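Local coordinates for protein FAD-dependent oxidoreductase (Actinomadura kijaniata, PDB 3M9V) that probably acts as a flavin-dependent oxidoreductase on a dTDP-linked sugar in the biosynthesis of D-kijanose, and binds dTDP, at residues A[178-183]-A[198-203]; A[208-213]-A[225-230]; A[50-55]-A[219-224]; A[25-30]-A[74-79]. All coordinates share one frame; numbering follows the deposited sequence. Where two conformers were deposited one is given.

Contact 1 (A[178-183]-A[198-203]); sequences GTHFVI and SPVVTR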
# COMPACT_ATOMS: atom_id res chain seq x y z
N GLY A 178 -32.46 -21.74 -13.24
CA GLY A 178 -33.22 -21.59 -12.00
C GLY A 178 -34.63 -22.12 -12.24
O GLY A 178 -35.17 -21.94 -13.32
N THR A 179 -35.22 -22.78 -11.25
CA THR A 179 -36.57 -23.30 -11.37
C THR A 179 -37.42 -22.50 -10.39
O THR A 179 -38.63 -22.35 -10.59
CB THR A 179 -36.66 -24.79 -10.94
OG1 THR A 179 -36.17 -24.93 -9.59
CG2 THR A 179 -35.86 -25.63 -11.92
N HIS A 180 -36.80 -22.01 -9.32
CA HIS A 180 -37.54 -21.27 -8.31
C HIS A 180 -36.77 -20.01 -7.96
O HIS A 180 -35.54 -20.10 -7.83
CB HIS A 180 -37.62 -22.05 -7.01
CG HIS A 180 -38.46 -23.29 -7.05
ND1 HIS A 180 -38.10 -24.41 -7.76
CD2 HIS A 180 -39.61 -23.60 -6.39
CE1 HIS A 180 -39.01 -25.35 -7.57
NE2 HIS A 180 -39.93 -24.89 -6.74
N PHE A 181 -37.45 -18.89 -7.76
CA PHE A 181 -36.78 -17.60 -7.58
C PHE A 181 -37.37 -16.94 -6.34
O PHE A 181 -38.57 -16.62 -6.31
CB PHE A 181 -36.99 -16.71 -8.82
CG PHE A 181 -36.35 -17.25 -10.06
CD1 PHE A 181 -35.12 -16.76 -10.49
CD2 PHE A 181 -36.93 -18.30 -10.75
CE1 PHE A 181 -34.51 -17.28 -11.63
CE2 PHE A 181 -36.33 -18.85 -11.87
CZ PHE A 181 -35.12 -18.33 -12.31
N VAL A 182 -36.55 -16.80 -5.31
CA VAL A 182 -36.98 -16.07 -4.11
C VAL A 182 -36.73 -14.59 -4.33
O VAL A 182 -35.60 -14.20 -4.65
CB VAL A 182 -36.21 -16.56 -2.87
CG1 VAL A 182 -36.66 -15.83 -1.61
CG2 VAL A 182 -36.43 -18.03 -2.68
N ILE A 183 -37.76 -13.75 -4.19
CA ILE A 183 -37.69 -12.38 -4.71
C ILE A 183 -37.92 -11.47 -3.52
O ILE A 183 -38.85 -11.70 -2.73
CB ILE A 183 -38.80 -12.11 -5.75
CG1 ILE A 183 -38.69 -13.10 -6.91
CG2 ILE A 183 -38.72 -10.70 -6.35
CD1 ILE A 183 -37.36 -13.04 -7.63
N SER A 198 -41.37 -12.05 0.81
CA SER A 198 -40.55 -12.84 -0.10
C SER A 198 -41.41 -13.80 -0.91
O SER A 198 -41.55 -14.96 -0.55
CB SER A 198 -39.53 -13.62 0.73
OG SER A 198 -38.65 -12.69 1.33
N PRO A 199 -42.00 -13.34 -2.01
CA PRO A 199 -42.72 -14.30 -2.82
C PRO A 199 -41.76 -15.28 -3.49
O PRO A 199 -40.64 -14.90 -3.84
CB PRO A 199 -43.41 -13.42 -3.86
CG PRO A 199 -42.64 -12.18 -3.93
CD PRO A 199 -42.03 -11.98 -2.57
N VAL A 200 -42.18 -16.53 -3.69
CA VAL A 200 -41.37 -17.47 -4.46
C VAL A 200 -42.07 -17.67 -5.81
O VAL A 200 -43.21 -18.15 -5.82
CB VAL A 200 -41.26 -18.82 -3.72
CG1 VAL A 200 -40.57 -19.86 -4.59
CG2 VAL A 200 -40.50 -18.67 -2.40
N VAL A 201 -41.42 -17.31 -6.91
CA VAL A 201 -41.94 -17.51 -8.26
C VAL A 201 -41.25 -18.70 -8.93
O VAL A 201 -40.06 -18.92 -8.75
CB VAL A 201 -41.98 -16.17 -9.05
CG1 VAL A 201 -40.80 -15.28 -8.79
CG2 VAL A 201 -42.31 -16.30 -10.55
N THR A 202 -42.00 -19.53 -9.66
CA THR A 202 -41.39 -20.66 -10.33
C THR A 202 -41.27 -20.30 -11.80
O THR A 202 -41.88 -19.35 -12.30
CB THR A 202 -42.25 -21.93 -10.27
OG1 THR A 202 -43.46 -21.64 -10.98
CG2 THR A 202 -42.55 -22.37 -8.83
N ARG A 203 -40.44 -21.05 -12.50
CA ARG A 203 -40.06 -20.60 -13.82
C ARG A 203 -41.23 -20.59 -14.80
O ARG A 203 -41.27 -19.79 -15.73
CB ARG A 203 -38.96 -21.51 -14.37
CG ARG A 203 -38.25 -20.86 -15.53
CD ARG A 203 -37.16 -21.76 -16.09
NE ARG A 203 -36.39 -20.98 -17.06
CZ ARG A 203 -35.16 -20.50 -16.86
NH1 ARG A 203 -34.60 -19.81 -17.83
NH2 ARG A 203 -34.52 -20.70 -15.71

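Contact 2 (A[208-213]-A[225-230]); sequences FTVLDN and VDIVFD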
# COMPACT_ATOMS: atom_id res chain seq x y z
N PHE A 208 -43.51 -14.17 -16.27
CA PHE A 208 -42.15 -14.32 -15.74
C PHE A 208 -41.17 -14.50 -16.89
O PHE A 208 -41.31 -15.46 -17.65
CB PHE A 208 -42.00 -15.52 -14.79
CG PHE A 208 -40.63 -15.61 -14.17
CD1 PHE A 208 -40.15 -14.60 -13.35
CD2 PHE A 208 -39.78 -16.67 -14.45
CE1 PHE A 208 -38.88 -14.66 -12.79
CE2 PHE A 208 -38.52 -16.75 -13.90
CZ PHE A 208 -38.06 -15.74 -13.07
N THR A 209 -40.21 -13.60 -17.05
CA THR A 209 -39.19 -13.79 -18.09
C THR A 209 -37.78 -13.75 -17.51
O THR A 209 -37.49 -12.87 -16.70
CB THR A 209 -39.22 -12.66 -19.14
OG1 THR A 209 -40.56 -12.49 -19.62
CG2 THR A 209 -38.36 -13.06 -20.33
N VAL A 210 -36.93 -14.69 -17.92
CA VAL A 210 -35.49 -14.61 -17.67
C VAL A 210 -34.74 -14.01 -18.85
O VAL A 210 -34.83 -14.57 -19.93
CB VAL A 210 -34.92 -16.00 -17.38
CG1 VAL A 210 -33.39 -15.94 -17.23
CG2 VAL A 210 -35.60 -16.54 -16.12
N LEU A 211 -34.04 -12.89 -18.67
CA LEU A 211 -33.43 -12.23 -19.83
C LEU A 211 -32.05 -12.85 -20.04
O LEU A 211 -31.64 -13.74 -19.30
CB LEU A 211 -33.29 -10.72 -19.63
CG LEU A 211 -34.55 -9.89 -19.33
CD1 LEU A 211 -34.17 -8.40 -19.26
CD2 LEU A 211 -35.62 -10.09 -20.40
N ASP A 212 -31.34 -12.39 -21.06
CA ASP A 212 -30.10 -13.07 -21.42
C ASP A 212 -29.09 -11.97 -21.68
O ASP A 212 -28.51 -11.92 -22.76
CB ASP A 212 -30.29 -13.90 -22.68
CG ASP A 212 -29.00 -14.55 -23.15
OD1 ASP A 212 -28.15 -14.86 -22.31
OD2 ASP A 212 -28.82 -14.77 -24.36
N ASN A 213 -28.95 -11.09 -20.69
CA ASN A 213 -28.30 -9.80 -20.82
C ASN A 213 -27.06 -9.62 -19.93
O ASN A 213 -26.66 -8.50 -19.67
CB ASN A 213 -29.29 -8.69 -20.47
CG ASN A 213 -29.65 -8.69 -18.99
OD1 ASN A 213 -29.89 -9.73 -18.37
ND2 ASN A 213 -29.68 -7.50 -18.41
N VAL A 225 -28.05 -12.65 -14.74
CA VAL A 225 -28.89 -11.91 -15.67
C VAL A 225 -30.01 -11.22 -14.93
O VAL A 225 -30.15 -11.38 -13.72
CB VAL A 225 -29.51 -12.85 -16.71
CG1 VAL A 225 -28.42 -13.53 -17.56
CG2 VAL A 225 -30.47 -13.85 -16.04
N ASP A 226 -30.81 -10.45 -15.66
CA ASP A 226 -32.01 -9.81 -15.13
C ASP A 226 -33.27 -10.68 -15.24
O ASP A 226 -33.35 -11.50 -16.15
CB ASP A 226 -32.25 -8.55 -15.94
CG ASP A 226 -31.41 -7.40 -15.44
OD1 ASP A 226 -30.28 -7.61 -14.94
OD2 ASP A 226 -31.92 -6.26 -15.50
N ILE A 227 -34.23 -10.53 -14.32
CA ILE A 227 -35.48 -11.30 -14.47
C ILE A 227 -36.66 -10.33 -14.32
O ILE A 227 -36.57 -9.37 -13.56
CB ILE A 227 -35.59 -12.46 -13.48
CG1 ILE A 227 -35.66 -11.92 -12.04
CG2 ILE A 227 -34.49 -13.52 -13.71
CD1 ILE A 227 -35.60 -13.00 -11.00
N VAL A 228 -37.73 -10.55 -15.07
CA VAL A 228 -38.83 -9.59 -15.21
C VAL A 228 -40.17 -10.20 -14.82
O VAL A 228 -40.44 -11.35 -15.16
CB VAL A 228 -38.94 -9.09 -16.65
CG1 VAL A 228 -39.92 -7.92 -16.75
CG2 VAL A 228 -37.58 -8.64 -17.15
N PHE A 229 -40.98 -9.44 -14.09
CA PHE A 229 -42.25 -9.92 -13.56
C PHE A 229 -43.29 -8.97 -14.13
O PHE A 229 -43.20 -7.77 -13.91
CB PHE A 229 -42.33 -9.88 -12.03
CG PHE A 229 -41.05 -10.29 -11.35
CD1 PHE A 229 -40.60 -11.59 -11.40
CD2 PHE A 229 -40.31 -9.35 -10.64
CE1 PHE A 229 -39.39 -11.97 -10.79
CE2 PHE A 229 -39.12 -9.72 -10.03
CZ PHE A 229 -38.66 -11.03 -10.09
N ASP A 230 -44.27 -9.51 -14.85
CA ASP A 230 -45.33 -8.71 -15.48
C ASP A 230 -46.63 -9.33 -14.96
O ASP A 230 -47.11 -10.35 -15.49
CB ASP A 230 -45.15 -8.78 -17.00
CG ASP A 230 -46.30 -8.14 -17.77
OD1 ASP A 230 -46.84 -7.11 -17.31
OD2 ASP A 230 -46.62 -8.68 -18.86

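Contact 3 (A[50-55]-A[219-224]); sequences TFPTDT and MRASGT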
# COMPACT_ATOMS: atom_id res chain seq x y z
N THR A 50 -21.27 -17.86 -21.49
CA THR A 50 -22.41 -18.77 -21.47
C THR A 50 -22.34 -19.61 -20.20
O THR A 50 -21.26 -19.90 -19.67
CB THR A 50 -22.40 -19.76 -22.67
OG1 THR A 50 -21.18 -20.51 -22.65
CG2 THR A 50 -22.55 -19.04 -24.02
N PHE A 51 -23.51 -19.99 -19.71
CA PHE A 51 -23.60 -20.64 -18.41
C PHE A 51 -23.27 -22.13 -18.60
O PHE A 51 -23.66 -22.73 -19.60
CB PHE A 51 -25.02 -20.40 -17.88
CG PHE A 51 -25.20 -20.90 -16.49
CD1 PHE A 51 -24.84 -20.10 -15.40
CD2 PHE A 51 -25.67 -22.19 -16.28
CE1 PHE A 51 -24.97 -20.60 -14.12
CE2 PHE A 51 -25.82 -22.69 -14.99
CZ PHE A 51 -25.46 -21.90 -13.91
N PRO A 52 -22.53 -22.75 -17.67
CA PRO A 52 -22.18 -24.15 -17.91
C PRO A 52 -23.33 -25.10 -17.49
O PRO A 52 -23.29 -25.67 -16.41
CB PRO A 52 -20.97 -24.33 -16.99
CG PRO A 52 -21.34 -23.47 -15.76
CD PRO A 52 -21.96 -22.24 -16.41
N THR A 53 -24.36 -25.24 -18.33
CA THR A 53 -25.56 -25.97 -17.90
C THR A 53 -25.22 -27.43 -17.61
O THR A 53 -25.81 -28.03 -16.73
CB THR A 53 -26.66 -25.95 -18.97
OG1 THR A 53 -26.10 -26.38 -20.21
CG2 THR A 53 -27.24 -24.54 -19.13
N ASP A 54 -24.23 -27.97 -18.31
CA ASP A 54 -23.87 -29.38 -18.10
C ASP A 54 -23.20 -29.66 -16.75
O ASP A 54 -23.33 -30.75 -16.16
CB ASP A 54 -22.91 -29.90 -19.19
CG ASP A 54 -21.79 -28.92 -19.51
OD1 ASP A 54 -20.60 -29.29 -19.66
OD2 ASP A 54 -22.11 -27.72 -19.59
N THR A 55 -22.45 -28.68 -16.25
CA THR A 55 -21.88 -28.90 -14.93
C THR A 55 -23.01 -29.00 -13.92
O THR A 55 -22.99 -29.82 -12.99
CB THR A 55 -21.02 -27.68 -14.56
OG1 THR A 55 -19.87 -27.70 -15.41
CG2 THR A 55 -20.63 -27.74 -13.09
N MET A 219 -16.65 -13.06 -14.13
CA MET A 219 -17.78 -13.90 -13.72
C MET A 219 -18.68 -14.11 -14.95
O MET A 219 -19.92 -14.13 -14.86
CB MET A 219 -18.58 -13.34 -12.53
CG MET A 219 -17.81 -13.21 -11.19
SD MET A 219 -17.02 -14.80 -10.76
CE MET A 219 -16.25 -14.39 -9.19
N ARG A 220 -18.03 -14.26 -16.10
CA ARG A 220 -18.76 -14.22 -17.36
C ARG A 220 -19.73 -15.38 -17.54
O ARG A 220 -20.75 -15.23 -18.23
CB ARG A 220 -17.82 -14.01 -18.55
CG ARG A 220 -17.35 -12.57 -18.63
CD ARG A 220 -16.33 -12.39 -19.77
NE ARG A 220 -16.92 -12.80 -21.04
CZ ARG A 220 -17.82 -12.11 -21.74
NH1 ARG A 220 -18.28 -10.93 -21.35
NH2 ARG A 220 -18.27 -12.65 -22.87
N ALA A 221 -19.44 -16.49 -16.88
CA ALA A 221 -20.23 -17.70 -17.05
C ALA A 221 -21.26 -17.87 -15.93
O ALA A 221 -21.88 -18.95 -15.84
CB ALA A 221 -19.35 -18.95 -17.11
N SER A 222 -21.44 -16.86 -15.09
CA SER A 222 -22.20 -17.07 -13.85
C SER A 222 -23.70 -16.89 -14.04
O SER A 222 -24.50 -17.11 -13.11
CB SER A 222 -21.75 -16.13 -12.72
OG SER A 222 -21.92 -14.77 -13.12
N GLY A 223 -24.09 -16.49 -15.25
CA GLY A 223 -25.51 -16.35 -15.58
C GLY A 223 -26.23 -15.27 -14.79
O GLY A 223 -27.36 -15.47 -14.31
N THR A 224 -25.55 -14.14 -14.64
CA THR A 224 -25.93 -13.14 -13.66
C THR A 224 -26.88 -12.14 -14.34
O THR A 224 -26.59 -10.96 -14.52
CB THR A 224 -24.68 -12.57 -12.95
OG1 THR A 224 -24.10 -13.64 -12.19
CG2 THR A 224 -25.04 -11.43 -11.95

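Contact 4 (A[25-30]-A[74-79]); sequences RVLLDR and GGLGVD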
# COMPACT_ATOMS: atom_id res chain seq x y z
N ARG A 25 -16.66 -32.88 4.98
CA ARG A 25 -15.69 -33.72 4.25
C ARG A 25 -16.28 -34.49 3.08
O ARG A 25 -15.70 -34.56 1.98
CB ARG A 25 -15.11 -34.78 5.19
CG ARG A 25 -13.67 -34.53 5.62
CD ARG A 25 -13.26 -35.36 6.85
NE ARG A 25 -13.27 -34.53 8.05
CZ ARG A 25 -13.70 -34.94 9.24
NH1 ARG A 25 -13.68 -34.11 10.27
NH2 ARG A 25 -14.14 -36.18 9.40
N VAL A 26 -17.44 -35.10 3.31
CA VAL A 26 -18.16 -35.81 2.24
C VAL A 26 -18.45 -34.89 1.05
O VAL A 26 -18.13 -35.20 -0.10
CB VAL A 26 -19.48 -36.44 2.79
CG1 VAL A 26 -20.30 -37.03 1.66
CG2 VAL A 26 -19.15 -37.49 3.89
N LEU A 27 -19.03 -33.72 1.33
CA LEU A 27 -19.20 -32.68 0.31
C LEU A 27 -17.95 -32.43 -0.53
O LEU A 27 -17.97 -32.46 -1.77
CB LEU A 27 -19.67 -31.38 0.97
CG LEU A 27 -19.75 -30.25 -0.07
CD1 LEU A 27 -20.73 -30.69 -1.15
CD2 LEU A 27 -20.21 -28.91 0.54
N LEU A 28 -16.82 -32.16 0.13
CA LEU A 28 -15.59 -31.93 -0.62
C LEU A 28 -15.10 -33.17 -1.38
O LEU A 28 -14.61 -33.07 -2.51
CB LEU A 28 -14.51 -31.42 0.36
CG LEU A 28 -13.18 -30.87 -0.13
CD1 LEU A 28 -13.41 -29.65 -0.99
CD2 LEU A 28 -12.24 -30.49 1.02
N ASP A 29 -15.24 -34.35 -0.78
CA ASP A 29 -14.84 -35.55 -1.52
C ASP A 29 -15.69 -35.72 -2.78
O ASP A 29 -15.16 -36.01 -3.85
CB ASP A 29 -14.97 -36.83 -0.67
CG ASP A 29 -13.83 -36.98 0.33
OD1 ASP A 29 -12.82 -36.24 0.25
OD2 ASP A 29 -13.93 -37.84 1.23
N ARG A 30 -16.99 -35.49 -2.68
CA ARG A 30 -17.91 -35.75 -3.79
C ARG A 30 -17.69 -34.73 -4.89
O ARG A 30 -17.81 -35.04 -6.07
CB ARG A 30 -19.37 -35.69 -3.31
CG ARG A 30 -19.78 -36.90 -2.49
CD ARG A 30 -20.89 -37.69 -3.17
NE ARG A 30 -22.11 -37.72 -2.36
CZ ARG A 30 -22.29 -38.53 -1.33
NH1 ARG A 30 -23.44 -38.49 -0.65
NH2 ARG A 30 -21.36 -39.40 -0.95
N GLY A 74 -33.24 -35.73 3.82
CA GLY A 74 -32.52 -36.49 2.83
C GLY A 74 -31.29 -35.81 2.23
O GLY A 74 -30.70 -36.35 1.29
N GLY A 75 -30.93 -34.64 2.75
CA GLY A 75 -29.74 -33.94 2.28
C GLY A 75 -28.46 -34.41 2.96
O GLY A 75 -28.52 -35.18 3.93
N LEU A 76 -27.30 -33.94 2.50
CA LEU A 76 -26.06 -34.27 3.20
C LEU A 76 -26.00 -33.62 4.57
O LEU A 76 -25.15 -34.00 5.35
CB LEU A 76 -24.82 -33.76 2.47
CG LEU A 76 -24.36 -34.41 1.18
CD1 LEU A 76 -22.93 -33.89 0.98
CD2 LEU A 76 -24.39 -35.92 1.38
N GLY A 77 -26.82 -32.63 4.86
CA GLY A 77 -26.74 -32.00 6.17
C GLY A 77 -25.53 -31.11 6.43
O GLY A 77 -25.21 -30.86 7.60
N VAL A 78 -24.86 -30.60 5.40
CA VAL A 78 -23.82 -29.58 5.64
C VAL A 78 -24.49 -28.38 6.30
O VAL A 78 -25.45 -27.82 5.78
CB VAL A 78 -23.06 -29.17 4.37
CG1 VAL A 78 -22.04 -28.06 4.69
CG2 VAL A 78 -22.36 -30.40 3.79
N ASP A 79 -24.03 -28.00 7.48
CA ASP A 79 -24.67 -26.87 8.13
C ASP A 79 -23.67 -25.85 8.66
O ASP A 79 -24.13 -24.89 9.27
CB ASP A 79 -25.55 -27.36 9.28
CG ASP A 79 -24.73 -27.94 10.41
OD1 ASP A 79 -23.53 -28.25 10.26
OD2 ASP A 79 -25.30 -28.09 11.50

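Contact 1 (A[178-183]-A[198-203])
Arg203 passes Gly178 O with its aliphatic chain and then grips it with its tip. Its CB lies near Thr179 O. CG is anti to the backbone N (chi1 -163°), and the chain is extended from CG to NE. CD comes within 3.4 Å of Gly178 O, while NE and CZ lie farther from that oxygen. NH2 then donates to Gly178 O at 2.8 Å. This bond uses a carbonyl lone pair, and the oxygen lies nearly in the guanidinium plane. NH2 also bonds Ala175 O in the same loop, and it meets the edge of the Phe181 ring at CZ. An alanine in place of Arg203 would probably leave both carbonyl oxygens without their shared donor and free the loop to shift.

The two strands, 180-187 and 196-202, form an antiparallel beta hairpin in the middle domain of the acyl-CoA dehydrogenase family. Phe181 and Val201 are a hydrogen-bonded pair, with Phe181 N to Val201 O at 2.8 Å. Arg203 N extends the ladder by donating to Thr179 O. On the face that carries Phe181, Ile183 CG1 packs on Val201 CG1 at 3.6 Å. On the other face the His180 ring lies beside Thr202, with His180 CD2 and Thr202 CG2 4.0 Å apart. His180 ND1 is hydrogen-bonded to Thr179 OG1 at 2.7 Å, with the hydroxyl in the ring plane. Next along this face, Val182 CG2 meets Val200 CG2. At the far end, the OG of Ser198 accepts from Arg242 NE, a residue of the dTDP pocket.

Contact 2 (A[208-213]-A[225-230])
Asp226, which meets Asn213 across the contact, has a carboxylate gripped by several groups. OD2 takes a salt bridge from Arg168 NH1 and a hydrogen bond with His148 ND1, and OD1 bonds Thr170 OG1. These partners would probably keep the buried acid ionised. Asn213 crosses Asp226 at about a right angle, with amide and carboxylate planes 80° apart. Asn213 ND2 lies 3.4 Å from Asp226 CG. Asn213 CG sits between the backbone N and the carbonyl carbon (chi1 69°). Asn213 OD1 accepts from Asp226 N at 3.0 Å, on a lone pair, and the bond is nearly straight. Asn213 thus uses a side-chain oxygen where the strand pairing has ended.

The backbone ladder is centred on Thr209 and Val228, with Val228 N to Thr209 O at 2.8 Å. Leu211 N adds a bond to Asp226 O. On the face of Thr209, Leu211 CG packs on Val228 CG2. On the opposite face, Val210 CG2 touches Ile227 CG2 at 4.0 Å. Phe208 and Phe229 lie side by side there, rim to rim, with planes 17° apart and CE1 to CE1 at 3.4 Å. The CE1 of Phe208 also reaches Ile227 CB, at 4.0 Å. The Phe208 ring also meets the Phe181 ring of strand 180-187. An alanine in place of Phe208 would probably open a gap beside Phe229, Ile227 and Phe181. The short strand 208-210 runs antiparallel to strand 225-234, joined to it by a long loop, within the beta domain found in the middle of acyl-CoA dehydrogenases.

Contact 3 (A[50-55]-A[219-224])
A type I beta turn, Met219 to Ser222, meets the start of helix 53-61 where Phe51 and Pro52 pack on Ala221. The contact joins the N-terminal and middle domains of the acyl-CoA dehydrogenase fold. Ala221 O is its centre. Phe51 CD1 comes within 3.2 Å of this oxygen, and Pro52 CD within 3.3 Å. Phe51 CA points its hydrogen at the same oxygen in a CA-H...O contact of 3.5 Å. Ala221 CB in turn touches Thr50 O at 3.3 Å.

Phe51 CG is anti to the backbone N (chi1 -174°). The ring presents its edge to the turn, near Ser222 O and Gly223 N, and CE1 lies 3.7 Å from Ser222 O. Pro52 CD lies over one face of the ring, offset toward the rim. Gly223 has a positive phi, and a CB on it would run into Phe51 CD1. Pro52 is the N-cap residue of helix 53-61 and the centre of an inverse gamma turn.

The turn is held both from within and from outside. Met219 O accepts Ser222 OG at 2.7 Å and Ser222 N as well, and Trp214 NE1 also bonds it. Ala221 N bonds Ser97 OG, and Arg220 NE bonds Asp46 O. The segment adjoins the flavin site, for Thr224 OG1 bonds the OG of Ser173, a residue that binds FMN in this protein. No hydrogen bond links the two segments directly. The join therefore rests on shape and on carbon-bound hydrogens set round one carbonyl oxygen, while the polar groups of the turn bond within it or to other parts of the fold.

Contact 4 (A[25-30]-A[74-79])
Leu76 points its side chain at helix 22-32 and lays its two methyl groups on different residues of that helix. The loop that carries it comes before helix 81-94, so the contact packs a loop on a helix in the helical N-terminal part of the protein. Leu76 CG is anti to the carbonyl carbon (chi1 -71°). Its CD1 rests on the first turn of residues 25-30, 3.9 Å from Leu27 N and 4.1 Å from Leu27 CB. Val26 CG1 meets Leu76 CD1 at 4.2 Å, the two side chains crossing obliquely.

Val78 packs next to Leu76 against Leu27, and the Val78 and Leu27 side chains cross at about a right angle. Val78 CG2 lies 4.0 Å from Leu27 CB and also nears Leu27 CD2. Leu27 is further packed by Ala67 and by Ala87 of helix 81-94, and Val78 by Val84 of that helix. The contact is mostly apolar, with no hydrogen bond across it.

Arg30 closes the exposed end. Its chain is bent at chi2 and chi3, and one face of its guanidinium lies over Val26 CG1. Its NH1 ends 3.4 Å from Leu76 CD2.

Contact 4 closes first of the contacts that lie in series, and contacts 1 and 2 follow it in turn. Contacts 1 and 2 belong to one mixed beta sheet of the middle domain, with centres 12 Å apart. They touch, with Phe181 and Ile183 of the first packing on Phe208, Ile227 and Phe229 of the second. Contact 3 ties this domain to the N-terminal one. Its 219-224 segment leads straight into 225-230 of contact 2, and contact 1 is nested within its long loop. Contact 4 stays within the helical N-terminal part, about 23 Å from contact 3, centre to centre. The set thus runs from helical packing through a domain junction to the sheet beside the dTDP pocket.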